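Local coordinates for AlyGC (Glaciecola chathamensis, PDB 5GKD), which cleaves the polysaccharide alginate, probably by the beta-elimination chemistry of polysaccharide lyase family 6, at residues L185-S190 with G221-R226; L237-G242 with R268-R273; T290-V295 with N301-V306; A326-E331 with A357-S362. One frame throughout, in Å; residues are numbered along the deposited sequence.

Contact 1 (L185-S190 with G221-R226)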
loop_
_atom_site.group_PDB
_atom_site.type_symbol
_atom_site.label_atom_id
_atom_site.label_comp_id
_atom_site.label_asym_id
_atom_site.label_seq_id
_atom_site.Cartn_x
_atom_site.Cartn_y
_atom_site.Cartn_z
ATOM N N LEU A 185 25.915 -4.054 12.352
ATOM C CA LEU A 185 26.293 -3.877 13.752
ATOM C C LEU A 185 26.333 -2.384 14.058
ATOM O O LEU A 185 27.037 -1.634 13.385
ATOM C CB LEU A 185 27.663 -4.521 14.027
ATOM C CG LEU A 185 28.149 -4.984 15.416
ATOM C CD1 LEU A 185 29.647 -4.803 15.571
ATOM C CD2 LEU A 185 27.439 -4.347 16.556
ATOM N N ARG A 186 25.595 -1.951 15.071
ATOM C CA ARG A 186 25.635 -0.575 15.551
ATOM C C ARG A 186 26.018 -0.578 17.028
ATOM O O ARG A 186 25.398 -1.280 17.827
ATOM C CB ARG A 186 24.280 0.104 15.367
ATOM C CG ARG A 186 24.225 1.534 15.886
ATOM C CD ARG A 186 22.799 2.063 15.854
ATOM N NE ARG A 186 22.067 1.614 17.031
ATOM C CZ ARG A 186 20.755 1.392 17.069
ATOM N NH1 ARG A 186 20.013 1.585 15.985
ATOM N NH2 ARG A 186 20.187 0.975 18.188
ATOM N N ILE A 187 27.022 0.203 17.405
ATOM C CA ILE A 187 27.446 0.241 18.802
ATOM C C ILE A 187 27.058 1.600 19.368
ATOM O O ILE A 187 27.786 2.591 19.234
ATOM C CB ILE A 187 28.939 -0.042 18.962
ATOM C CG1 ILE A 187 29.299 -1.314 18.202
ATOM C CG2 ILE A 187 29.283 -0.233 20.436
ATOM C CD1 ILE A 187 30.793 -1.550 18.130
ATOM N N GLY A 188 25.923 1.642 20.034
ATOM C CA GLY A 188 25.440 2.879 20.580
ATOM C C GLY A 188 24.512 3.586 19.623
ATOM O O GLY A 188 24.050 3.054 18.608
ATOM N N THR A 189 24.278 4.846 19.954
ATOM C CA THR A 189 23.280 5.673 19.308
ATOM C C THR A 189 23.750 7.109 19.487
ATOM O O THR A 189 24.566 7.395 20.366
ATOM C CB THR A 189 21.906 5.386 19.940
ATOM O OG1 THR A 189 20.972 4.975 18.931
ATOM C CG2 THR A 189 21.394 6.549 20.708
ATOM N N SER A 190 23.288 8.010 18.623
ATOM C CA SER A 190 23.815 9.371 18.681
ATOM C C SER A 190 23.588 10.004 20.058
ATOM O O SER A 190 24.471 10.688 20.585
ATOM C CB SER A 190 23.192 10.222 17.575
ATOM O OG SER A 190 21.827 10.449 17.842
ATOM N N GLY A 221 31.995 5.651 22.582
ATOM C CA GLY A 221 33.396 5.898 22.859
ATOM C C GLY A 221 34.188 4.662 23.237
ATOM O O GLY A 221 33.676 3.742 23.865
ATOM N N LYS A 222 35.460 4.667 22.835
ATOM C CA LYS A 222 36.485 3.757 23.359
ATOM C C LYS A 222 36.145 2.288 23.115
ATOM O O LYS A 222 36.364 1.422 23.964
ATOM C CB LYS A 222 36.741 4.028 24.842
ATOM C CG LYS A 222 36.937 5.515 25.137
ATOM C CD LYS A 222 38.186 5.783 25.950
ATOM C CE LYS A 222 37.980 6.901 26.974
ATOM N NZ LYS A 222 37.356 8.129 26.440
ATOM N N ASN A 223 35.629 2.000 21.939
ATOM C CA ASN A 223 35.399 0.628 21.544
ATOM C C ASN A 223 36.610 0.125 20.780
ATOM O O ASN A 223 37.432 0.903 20.312
ATOM C CB ASN A 223 34.132 0.527 20.698
ATOM C CG ASN A 223 32.909 1.009 21.447
ATOM O OD1 ASN A 223 32.729 0.682 22.621
ATOM N ND2 ASN A 223 32.076 1.818 20.787
ATOM N N SER A 224 36.712 -1.190 20.661
ATOM C CA SER A 224 37.812 -1.831 19.946
ATOM C C SER A 224 37.237 -2.766 18.885
ATOM O O SER A 224 36.582 -3.762 19.210
ATOM C CB SER A 224 38.730 -2.569 20.931
ATOM O OG SER A 224 39.559 -3.489 20.259
ATOM N N ILE A 225 37.448 -2.422 17.621
ATOM C CA ILE A 225 36.908 -3.178 16.492
ATOM C C ILE A 225 38.094 -3.745 15.733
ATOM O O ILE A 225 38.812 -3.002 15.049
ATOM C CB ILE A 225 36.023 -2.304 15.591
ATOM C CG1 ILE A 225 34.918 -1.657 16.428
ATOM C CG2 ILE A 225 35.423 -3.137 14.480
ATOM C CD1 ILE A 225 34.314 -0.416 15.791
ATOM N N ARG A 226 38.319 -5.051 15.858
ATOM C CA ARG A 226 39.615 -5.640 15.566
ATOM C C ARG A 226 39.452 -6.998 14.945
ATOM O O ARG A 226 38.510 -7.740 15.261
ATOM C CB ARG A 226 40.450 -5.794 16.826
ATOM C CG ARG A 226 39.709 -6.763 17.751
ATOM C CD ARG A 226 40.201 -6.822 19.151
ATOM N NE ARG A 226 41.617 -6.591 19.234
ATOM C CZ ARG A 226 42.514 -7.533 19.067
ATOM N NH1 ARG A 226 42.157 -8.788 18.796
ATOM N NH2 ARG A 226 43.784 -7.242 19.156
#

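Contact 2 (L237-G242 with R268-R273). With CO3 (carbonate ion), chain J; PO4 (phosphate ion), chain H.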
loop_
_atom_site.group_PDB
_atom_site.type_symbol
_atom_site.label_atom_id
_atom_site.label_comp_id
_atom_site.label_asym_id
_atom_site.label_seq_id
_atom_site.Cartn_x
_atom_site.Cartn_y
_atom_site.Cartn_z
ATOM N N LEU A 237 33.090 0.118 7.377
ATOM C CA LEU A 237 33.205 0.254 8.823
ATOM C C LEU A 237 33.272 1.744 9.124
ATOM O O LEU A 237 34.301 2.375 8.890
ATOM C CB LEU A 237 34.450 -0.469 9.321
ATOM C CG LEU A 237 34.703 -0.690 10.809
ATOM C CD1 LEU A 237 35.936 -1.592 10.997
ATOM C CD2 LEU A 237 34.849 0.590 11.584
ATOM N N THR A 238 32.195 2.310 9.648
ATOM C CA THR A 238 32.115 3.745 9.856
ATOM C C THR A 238 32.249 4.064 11.341
ATOM O O THR A 238 31.526 3.511 12.178
ATOM C CB THR A 238 30.813 4.320 9.308
ATOM O OG1 THR A 238 30.848 4.319 7.871
ATOM C CG2 THR A 238 30.622 5.755 9.806
ATOM N N LEU A 239 33.203 4.933 11.653
ATOM C CA LEU A 239 33.338 5.574 12.958
ATOM C C LEU A 239 32.406 6.785 12.945
ATOM O O LEU A 239 32.809 7.921 12.691
ATOM C CB LEU A 239 34.792 5.955 13.203
ATOM C CG LEU A 239 35.710 5.036 14.015
ATOM C CD1 LEU A 239 35.220 3.606 14.111
ATOM C CD2 LEU A 239 37.172 5.096 13.559
ATOM N N ARG A 240 31.124 6.520 13.227
ATOM C CA ARG A 240 30.035 7.448 12.922
ATOM C C ARG A 240 29.915 8.574 13.945
ATOM O O ARG A 240 29.866 9.752 13.574
ATOM C CB ARG A 240 28.715 6.679 12.845
ATOM C CG ARG A 240 27.540 7.542 12.479
ATOM C CD ARG A 240 27.661 8.062 11.045
ATOM N NE ARG A 240 26.645 9.067 10.764
ATOM C CZ ARG A 240 26.755 10.353 11.085
ATOM N NH1 ARG A 240 27.850 10.803 11.680
ATOM N NH2 ARG A 240 25.758 11.189 10.807
ATOM N N HIS A 241 29.788 8.219 15.229
ATOM C CA HIS A 241 29.741 9.169 16.325
ATOM C C HIS A 241 30.609 8.632 17.450
ATOM O O HIS A 241 30.810 7.424 17.567
ATOM C CB HIS A 241 28.317 9.401 16.902
ATOM C CG HIS A 241 27.309 9.914 15.922
ATOM N ND1 HIS A 241 27.502 11.051 15.164
ATOM C CD2 HIS A 241 26.072 9.459 15.610
ATOM C CE1 HIS A 241 26.433 11.266 14.419
ATOM N NE2 HIS A 241 25.553 10.311 14.667
ATOM N N GLY A 242 31.089 9.522 18.304
ATOM C CA GLY A 242 31.861 9.004 19.426
ATOM C C GLY A 242 33.338 8.874 19.112
ATOM O O GLY A 242 33.747 8.641 17.978
ATOM N N ARG A 268 36.775 12.382 16.923
ATOM C CA ARG A 268 38.072 12.521 17.527
ATOM C C ARG A 268 38.795 11.336 18.044
ATOM O O ARG A 268 38.230 10.379 18.373
ATOM C CB ARG A 268 38.005 13.515 18.678
ATOM C CG ARG A 268 36.941 14.568 18.550
ATOM C CD ARG A 268 37.240 15.819 19.342
ATOM N NE ARG A 268 37.396 15.562 20.748
ATOM C CZ ARG A 268 36.396 15.438 21.599
ATOM N NH1 ARG A 268 35.154 15.558 21.199
ATOM N NH2 ARG A 268 36.640 15.207 22.853
ATOM N N ASP A 269 40.100 11.484 18.126
ATOM C CA ASP A 269 41.000 10.512 18.672
ATOM C C ASP A 269 40.857 9.100 18.138
ATOM O O ASP A 269 41.003 8.174 18.847
ATOM C CB ASP A 269 40.902 10.508 20.207
ATOM C CG ASP A 269 41.058 11.885 20.826
ATOM O OD1 ASP A 269 41.913 12.654 20.452
ATOM O OD2 ASP A 269 40.315 12.209 21.723
ATOM N N GLN A 270 40.573 8.961 16.874
ATOM C CA GLN A 270 40.451 7.617 16.319
ATOM C C GLN A 270 41.827 7.061 15.958
ATOM O O GLN A 270 42.718 7.801 15.532
ATOM C CB GLN A 270 39.541 7.627 15.093
ATOM C CG GLN A 270 38.251 8.468 15.238
ATOM C CD GLN A 270 37.234 7.920 16.255
ATOM O OE1 GLN A 270 37.553 7.096 17.117
ATOM N NE2 GLN A 270 35.995 8.389 16.143
ATOM N N ILE A 271 42.003 5.753 16.141
ATOM C CA ILE A 271 43.206 5.048 15.718
ATOM C C ILE A 271 42.820 3.978 14.698
ATOM O O ILE A 271 42.035 3.074 15.000
ATOM C CB ILE A 271 43.956 4.430 16.907
ATOM C CG1 ILE A 271 44.464 5.522 17.842
ATOM C CG2 ILE A 271 45.094 3.568 16.414
ATOM C CD1 ILE A 271 44.942 4.995 19.194
ATOM N N ILE A 272 43.367 4.092 13.496
ATOM C CA ILE A 272 43.135 3.172 12.387
ATOM C C ILE A 272 44.507 2.611 12.023
ATOM O O ILE A 272 45.276 3.251 11.296
ATOM C CB ILE A 272 42.479 3.857 11.178
ATOM C CG1 ILE A 272 41.056 4.348 11.485
ATOM C CG2 ILE A 272 42.410 2.905 9.998
ATOM C CD1 ILE A 272 40.968 5.605 12.236
ATOM N N ARG A 273 44.836 1.426 12.532
ATOM C CA ARG A 273 46.166 0.873 12.359
ATOM C C ARG A 273 46.095 -0.591 11.958
ATOM O O ARG A 273 45.193 -1.331 12.354
ATOM C CB ARG A 273 47.018 1.001 13.629
ATOM C CG ARG A 273 46.494 0.183 14.769
ATOM C CD ARG A 273 47.524 -0.045 15.864
ATOM N NE ARG A 273 48.007 1.200 16.438
ATOM C CZ ARG A 273 47.757 1.611 17.682
ATOM N NH1 ARG A 273 47.026 0.870 18.522
ATOM N NH2 ARG A 273 48.260 2.772 18.082
HETATM C C CO3 J . 25.700 8.525 7.800
HETATM O O1 CO3 J . 26.386 7.421 7.709
HETATM O O2 CO3 J . 26.213 9.490 7.098
HETATM O O3 CO3 J . 24.592 8.614 8.578
HETATM P P PO4 H . 23.470 7.093 10.602
HETATM O O1 PO4 H . 24.683 6.368 11.120
HETATM O O2 PO4 H . 22.589 6.070 10.000
HETATM O O3 PO4 H . 23.902 8.159 9.560
HETATM O O4 PO4 H . 22.735 7.610 11.816
#

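Contact 3 (T290-V295 with N301-V306). With CO3 (carbonate ion), chain J.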
loop_
_atom_site.group_PDB
_atom_site.type_symbol
_atom_site.label_atom_id
_atom_site.label_comp_id
_atom_site.label_asym_id
_atom_site.label_seq_id
_atom_site.Cartn_x
_atom_site.Cartn_y
_atom_site.Cartn_z
ATOM N N THR A 290 38.161 6.868 4.030
ATOM C CA THR A 290 37.461 8.143 4.006
ATOM C C THR A 290 37.755 8.914 5.279
ATOM O O THR A 290 37.511 8.402 6.373
ATOM C CB THR A 290 35.939 7.946 3.890
ATOM O OG1 THR A 290 35.643 7.136 2.750
ATOM C CG2 THR A 290 35.241 9.287 3.764
ATOM N N VAL A 291 38.219 10.150 5.138
ATOM C CA VAL A 291 38.347 11.064 6.259
ATOM C C VAL A 291 37.409 12.229 5.978
ATOM O O VAL A 291 37.645 13.023 5.058
ATOM C CB VAL A 291 39.789 11.540 6.470
ATOM C CG1 VAL A 291 39.895 12.318 7.771
ATOM C CG2 VAL A 291 40.746 10.352 6.495
ATOM N N MET A 292 36.341 12.329 6.756
ATOM C CA MET A 292 35.266 13.258 6.449
ATOM C C MET A 292 35.548 14.667 6.961
ATOM O O MET A 292 36.296 14.876 7.920
ATOM C CB MET A 292 33.948 12.771 7.045
ATOM C CG MET A 292 33.196 11.791 6.172
ATOM S SD MET A 292 31.477 11.573 6.687
ATOM C CE MET A 292 30.775 13.169 6.248
ATOM N N ASN A 293 34.938 15.635 6.288
ATOM C CA ASN A 293 34.695 16.945 6.869
ATOM C C ASN A 293 33.552 16.854 7.864
ATOM O O ASN A 293 32.647 16.040 7.708
ATOM C CB ASN A 293 34.338 17.963 5.781
ATOM C CG ASN A 293 35.497 18.885 5.446
ATOM O OD1 ASN A 293 36.645 18.501 5.570
ATOM N ND2 ASN A 293 35.192 20.121 5.074
ATOM N N GLY A 294 33.602 17.701 8.895
ATOM C CA GLY A 294 32.549 17.812 9.873
ATOM C C GLY A 294 31.863 19.172 9.828
ATOM O O GLY A 294 32.162 20.028 9.007
ATOM N N VAL A 295 30.905 19.340 10.724
ATOM C CA VAL A 295 30.142 20.577 10.859
ATOM C C VAL A 295 30.682 21.334 12.070
ATOM O O VAL A 295 30.788 20.740 13.151
ATOM C CB VAL A 295 28.637 20.302 11.033
ATOM C CG1 VAL A 295 27.848 21.617 11.081
ATOM C CG2 VAL A 295 28.095 19.383 9.958
ATOM N N ASN A 301 23.949 14.457 16.413
ATOM C CA ASN A 301 23.676 13.480 15.389
ATOM C C ASN A 301 24.073 13.818 13.964
ATOM O O ASN A 301 23.645 13.183 13.054
ATOM C CB ASN A 301 22.199 13.076 15.430
ATOM C CG ASN A 301 21.276 14.156 14.919
ATOM O OD1 ASN A 301 21.601 15.283 14.901
ATOM N ND2 ASN A 301 20.126 13.779 14.545
ATOM N N ARG A 302 24.898 14.827 13.794
ATOM C CA ARG A 302 25.368 15.244 12.488
ATOM C C ARG A 302 26.775 14.732 12.165
ATOM O O ARG A 302 26.949 13.573 11.962
ATOM C CB ARG A 302 25.297 16.745 12.348
ATOM C CG ARG A 302 24.158 17.270 11.517
ATOM C CD ARG A 302 23.701 16.326 10.430
ATOM N NE ARG A 302 23.939 16.808 9.097
ATOM C CZ ARG A 302 23.523 16.193 8.019
ATOM N NH1 ARG A 302 22.839 15.089 8.120
ATOM N NH2 ARG A 302 23.780 16.691 6.848
ATOM N N TYR A 303 27.764 15.599 12.115
ATOM C CA TYR A 303 29.111 15.172 11.784
ATOM C C TYR A 303 30.155 15.976 12.547
ATOM O O TYR A 303 30.219 17.140 12.399
ATOM C CB TYR A 303 29.351 15.250 10.268
ATOM C CG TYR A 303 28.478 14.377 9.394
ATOM C CD1 TYR A 303 28.835 13.073 9.122
ATOM C CD2 TYR A 303 27.316 14.848 8.849
ATOM C CE1 TYR A 303 28.091 12.302 8.320
ATOM C CE2 TYR A 303 26.545 14.062 8.049
ATOM C CZ TYR A 303 26.924 12.788 7.800
ATOM O OH TYR A 303 26.163 12.020 7.015
ATOM N N HIS A 304 30.954 15.334 13.371
ATOM C CA HIS A 304 31.957 16.028 14.142
ATOM C C HIS A 304 33.307 16.023 13.447
ATOM O O HIS A 304 33.717 15.026 12.914
ATOM C CB HIS A 304 32.035 15.491 15.554
ATOM C CG HIS A 304 30.752 15.584 16.293
ATOM N ND1 HIS A 304 29.679 14.792 16.003
ATOM C CD2 HIS A 304 30.367 16.377 17.313
ATOM C CE1 HIS A 304 28.690 15.090 16.803
ATOM N NE2 HIS A 304 29.074 16.054 17.599
ATOM N N GLN A 305 33.969 17.168 13.462
ATOM C CA GLN A 305 35.236 17.363 12.772
ATOM C C GLN A 305 36.249 16.292 13.156
ATOM O O GLN A 305 36.376 15.925 14.325
ATOM C CB GLN A 305 35.773 18.751 13.119
ATOM C CG GLN A 305 37.160 19.090 12.564
ATOM C CD GLN A 305 37.625 20.466 13.007
ATOM O OE1 GLN A 305 37.536 20.807 14.185
ATOM N NE2 GLN A 305 38.110 21.268 12.061
ATOM N N VAL A 306 36.966 15.779 12.160
ATOM C CA VAL A 306 38.055 14.853 12.444
ATOM C C VAL A 306 39.192 15.606 13.124
ATOM O O VAL A 306 39.702 16.606 12.607
ATOM C CB VAL A 306 38.535 14.162 11.160
ATOM C CG1 VAL A 306 39.818 13.421 11.429
ATOM C CG2 VAL A 306 37.496 13.200 10.683
HETATM C C CO3 J . 25.700 8.525 7.800
HETATM O O1 CO3 J . 26.386 7.421 7.709
HETATM O O2 CO3 J . 26.213 9.490 7.098
HETATM O O3 CO3 J . 24.592 8.614 8.578
HETATM O O HOH W 1 37.144 16.886 9.542
HETATM O O HOH W 2 32.648 19.416 14.500
#

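Contact 4 (A326-E331 with A357-S362)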
loop_
_atom_site.group_PDB
_atom_site.type_symbol
_atom_site.label_atom_id
_atom_site.label_comp_id
_atom_site.label_asym_id
_atom_site.label_seq_id
_atom_site.Cartn_x
_atom_site.Cartn_y
_atom_site.Cartn_z
ATOM N N ALA A 326 36.138 14.361 2.696
ATOM C CA ALA A 326 34.934 13.960 1.977
ATOM C C ALA A 326 33.676 14.522 2.635
ATOM O O ALA A 326 33.581 14.625 3.855
ATOM C CB ALA A 326 34.849 12.435 1.909
ATOM N N GLY A 327 32.706 14.887 1.815
ATOM C CA GLY A 327 31.523 15.550 2.307
ATOM C C GLY A 327 31.657 17.047 2.467
ATOM O O GLY A 327 30.717 17.688 2.955
ATOM N N SER A 328 32.788 17.630 2.075
ATOM C CA SER A 328 32.977 19.063 2.259
ATOM C C SER A 328 31.919 19.835 1.488
ATOM O O SER A 328 31.695 19.586 0.297
ATOM C CB SER A 328 34.367 19.481 1.785
ATOM O OG SER A 328 34.508 20.890 1.829
ATOM N N ASP A 329 31.250 20.748 2.174
ATOM C CA ASP A 329 30.272 21.632 1.541
ATOM C C ASP A 329 29.978 22.760 2.518
ATOM O O ASP A 329 30.707 22.959 3.497
ATOM C CB ASP A 329 29.007 20.875 1.106
ATOM C CG ASP A 329 28.351 20.085 2.236
ATOM O OD1 ASP A 329 28.391 20.497 3.406
ATOM O OD2 ASP A 329 27.785 19.023 1.942
ATOM N N LYS A 330 28.900 23.505 2.257
ATOM C CA LYS A 330 28.621 24.687 3.064
ATOM C C LYS A 330 28.297 24.320 4.504
ATOM O O LYS A 330 28.633 25.076 5.419
ATOM C CB LYS A 330 27.486 25.488 2.435
ATOM C CG LYS A 330 27.782 25.954 1.020
ATOM C CD LYS A 330 28.921 26.958 0.989
ATOM C CE LYS A 330 28.952 27.708 -0.335
ATOM N NZ LYS A 330 27.594 28.218 -0.731
ATOM N N GLU A 331 27.661 23.163 4.724
ATOM C CA GLU A 331 27.404 22.694 6.079
ATOM C C GLU A 331 28.652 22.076 6.693
ATOM O O GLU A 331 29.089 22.488 7.770
ATOM C CB GLU A 331 26.246 21.680 6.094
ATOM C CG GLU A 331 25.885 21.185 7.488
ATOM C CD GLU A 331 25.152 19.848 7.503
ATOM O OE1 GLU A 331 25.079 19.200 6.435
ATOM O OE2 GLU A 331 24.651 19.449 8.592
ATOM N N ALA A 357 41.431 14.926 -2.597
ATOM C CA ALA A 357 41.144 15.846 -1.504
ATOM C C ALA A 357 40.020 16.786 -1.920
ATOM O O ALA A 357 40.043 17.342 -3.024
ATOM C CB ALA A 357 42.385 16.647 -1.103
ATOM N N PHE A 358 39.042 16.969 -1.036
ATOM C CA PHE A 358 37.878 17.793 -1.323
ATOM C C PHE A 358 37.893 19.115 -0.562
ATOM O O PHE A 358 36.959 19.914 -0.700
ATOM C CB PHE A 358 36.597 16.995 -1.027
ATOM C CG PHE A 358 36.401 15.813 -1.947
ATOM C CD1 PHE A 358 35.766 15.967 -3.161
ATOM C CD2 PHE A 358 36.887 14.567 -1.610
ATOM C CE1 PHE A 358 35.599 14.894 -4.027
ATOM C CE2 PHE A 358 36.719 13.481 -2.464
ATOM C CZ PHE A 358 36.073 13.646 -3.678
ATOM N N ASP A 359 38.938 19.374 0.208
ATOM C CA ASP A 359 39.070 20.588 1.012
ATOM C C ASP A 359 40.536 20.681 1.422
ATOM O O ASP A 359 41.363 19.854 1.028
ATOM C CB ASP A 359 38.125 20.559 2.222
ATOM C CG ASP A 359 37.775 21.942 2.752
ATOM O OD1 ASP A 359 38.622 22.854 2.744
ATOM O OD2 ASP A 359 36.626 22.114 3.195
ATOM N N ASP A 360 40.857 21.693 2.217
ATOM C CA ASP A 360 42.193 21.790 2.783
ATOM C C ASP A 360 42.492 20.551 3.624
ATOM O O ASP A 360 41.683 20.160 4.466
ATOM C CB ASP A 360 42.306 23.052 3.636
ATOM C CG ASP A 360 43.690 23.245 4.202
ATOM O OD1 ASP A 360 44.628 23.423 3.413
ATOM O OD2 ASP A 360 43.851 23.210 5.429
ATOM N N ILE A 361 43.654 19.930 3.384
ATOM C CA ILE A 361 44.093 18.767 4.145
ATOM C C ILE A 361 45.404 19.034 4.877
ATOM O O ILE A 361 46.073 18.105 5.317
ATOM C CB ILE A 361 44.206 17.514 3.254
ATOM C CG1 ILE A 361 45.226 17.720 2.141
ATOM C CG2 ILE A 361 42.862 17.170 2.661
ATOM C CD1 ILE A 361 45.565 16.472 1.396
ATOM N N SER A 362 45.765 20.297 5.050
ATOM C CA SER A 362 46.993 20.603 5.762
ATOM C C SER A 362 46.914 20.234 7.231
ATOM O O SER A 362 47.943 20.263 7.909
ATOM C CB SER A 362 47.338 22.087 5.610
ATOM O OG SER A 362 46.545 22.891 6.456
#

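Contact 1 (L185-S190 with G221-R226)
The amide nitrogen ND2 of Asn223, which lies against Ile187, is gripped by Ser220 OG and Asn218 OD1, while OD1 of the same amide accepts the backbone N of Thr199. With both ends of the group bonded in this way, a buried asparagine is satisfied without solvent and its amide is fixed in rotation. It then acts toward Ile187 as a rigid wall. The methyl CG2 of Ile187 presses against Asn223 ND2 at 3.5 Å, the two side chains arriving from opposite directions. Asn223 CG stands anti to its carbonyl carbon (chi1 -60°), which swings the amide back beside the backbone N and toward the isoleucine. The two branches of Ile187 divide the work: CG2 takes the amide, while CG1 carries CD1 to the CD1 methyl of Ile225, a looser meeting at 4.4 Å. A beta-branched residue suits this place because it can face a polar and an apolar neighbour at once. A leucine in place of Asn223 would probably leave the N-H of Thr199 and Asn218 OD1 without the mates they have in Asn223. The backbones stay well apart, with CA of Ile187 8.4 Å from CA of Asn223, and only 127 Å² is buried. Strand 185-188 and strand 224-231 belong to different faces of the coil, and the side chains meet across its interior, as is typical of the right-handed parallel beta-helix of pectate lyase-like proteins.

Contact 2 (L237-G242 with R268-R273)
Leu239 and Gln270 point at each other from opposite directions across the interior of the parallel beta-helix, the first from strand 236-241 and the second from just before strand 271-278. The CD2 methyl of Leu239 rests on the aliphatic part of the glutamine, 3.8 Å from Gln270 CB, and the same methyl also meets Ile272 CD1 at 4.1 Å. Gln270 folds at its second torsion (chi2 -67°), so that the amide turns back along the leucine and brings NE2 to the carbonyl of Gly242. That bond, Gln270 NE2 to Gly242 O, is 2.9 Å long and moderately bent (145° at the hydrogen), and the donor lies in the carbonyl plane. NE2 also reaches Ile266 O, and OE1 accepts the N of Asn245; a glutamine therefore combines a greasy stem with an amide that ties three backbone groups. A methionine here would probably leave Gly242 O, Ile266 O and the N-H of Asn245 without these mates. Arg240 turns the other way, into an anion pocket. Carbonate and phosphate are modelled there so close together that they read as alternative occupants, and the bond to either is best treated with caution. Over one face of the Arg240 guanidinium, His241 NE2 lies 3.7 Å above the plane, near its centre.

Contact 3 (T290-V295 with N301-V306)
Gly294 is the flat spot where the CA atoms of the two segments come nearest, its CA 4.0 Å from the CA of Gln305. A side chain there would run into the backbone of His304 and Gln305, so only glycine lets the chains lie this near. Beside it, Val295 N gives a nearly straight bond (176°) of 2.8 Å to Tyr303 O. On one flank of this junction the Met292 methyl is the bump: the chain bends at its last torsion (chi3 70°), bringing CE to 3.5 Å from Tyr303 CD1. Sulfur follows, with SD 4.7 Å from the ring centroid and oblique to it, a Met-aromatic contact in which a flexible thioether moulds itself to the phenol ring. Val306 fills a second hollow, its CG2 lying 3.4 Å from Met292 O while its CG1 meets Val291 CG1 at 3.8 Å, the two side chains crossing at about a right angle. Two waters bridge the backbones, Met292 O to Val306 N and Val295 O to Gln305 N. The Tyr303 hydroxyl points to the modelled carbonate, also placed near Arg240 and Arg264. The contact folds the loop that runs on to strand 310-317 back against the end of strand 289-292, which lies between strands 263-265 and 322-326.

Contact 4 (A326-E331 with A357-S362)
Ser328 and Asp359 meet between two loops on successive coils of the parallel beta-helix, one following strand 322-326 and the other following strand 355-357, the outermost strand of its twelve-stranded row. The tight part is polar. Ser328 OG donates to Asp359 OD2 at 2.8 Å, coming in on the anti side of the oxygen and 34° out of the carboxylate plane. With OG anti to the backbone N (chi1 174°), the hydroxyl is carried across the gap, and Ser328 CB settles 3.6 Å from Phe358 O. A small residue suits this position, since it can bond the carboxylate and still lie against the backbone of its neighbour. Asn293 ND2 is a second donor to Asp359 OD2, so one carboxylate oxygen links the loop to the coil before that of Ser328 as well. The apolar part is looser: the Phe358 ring, only partly buried, stands obliquely with CD2 4.1 Å from Ala326 CA. Farther along, the loop faces solvent, where exposed Asp360 takes the Ser362 hydroxyl on the syn lone pair of OD2. Between these two regions the other oxygen of the aspartate, Asp359 OD1, uses its anti lone pair to accept the backbone N of Asp360 at 2.6 Å.

In the fold
The four contacts step along the beta-helix in chain order, with neighbouring centres about 9, 11 and 10 Å apart and contacts 1 and 4 about 25 Å apart. Contacts 1 and 2 touch where Ser190 CB packs on His241 CD2 at 3.6 Å. Contacts 2 and 3 converge on the carbonate pocket through Arg240 and Tyr303, which also form a cation-pi pair; Arg240 NH2 lies 2.9 Å from Arg302 O, a probable hydrogen bond. Arg302 NE in turn makes a 2.8 Å salt bridge with Glu331 OE2, tying contact 3 to contact 4. The calcium ion is about 8 Å from the Tyr303 side chain and about 13 Å from those of Ile187 and Leu239.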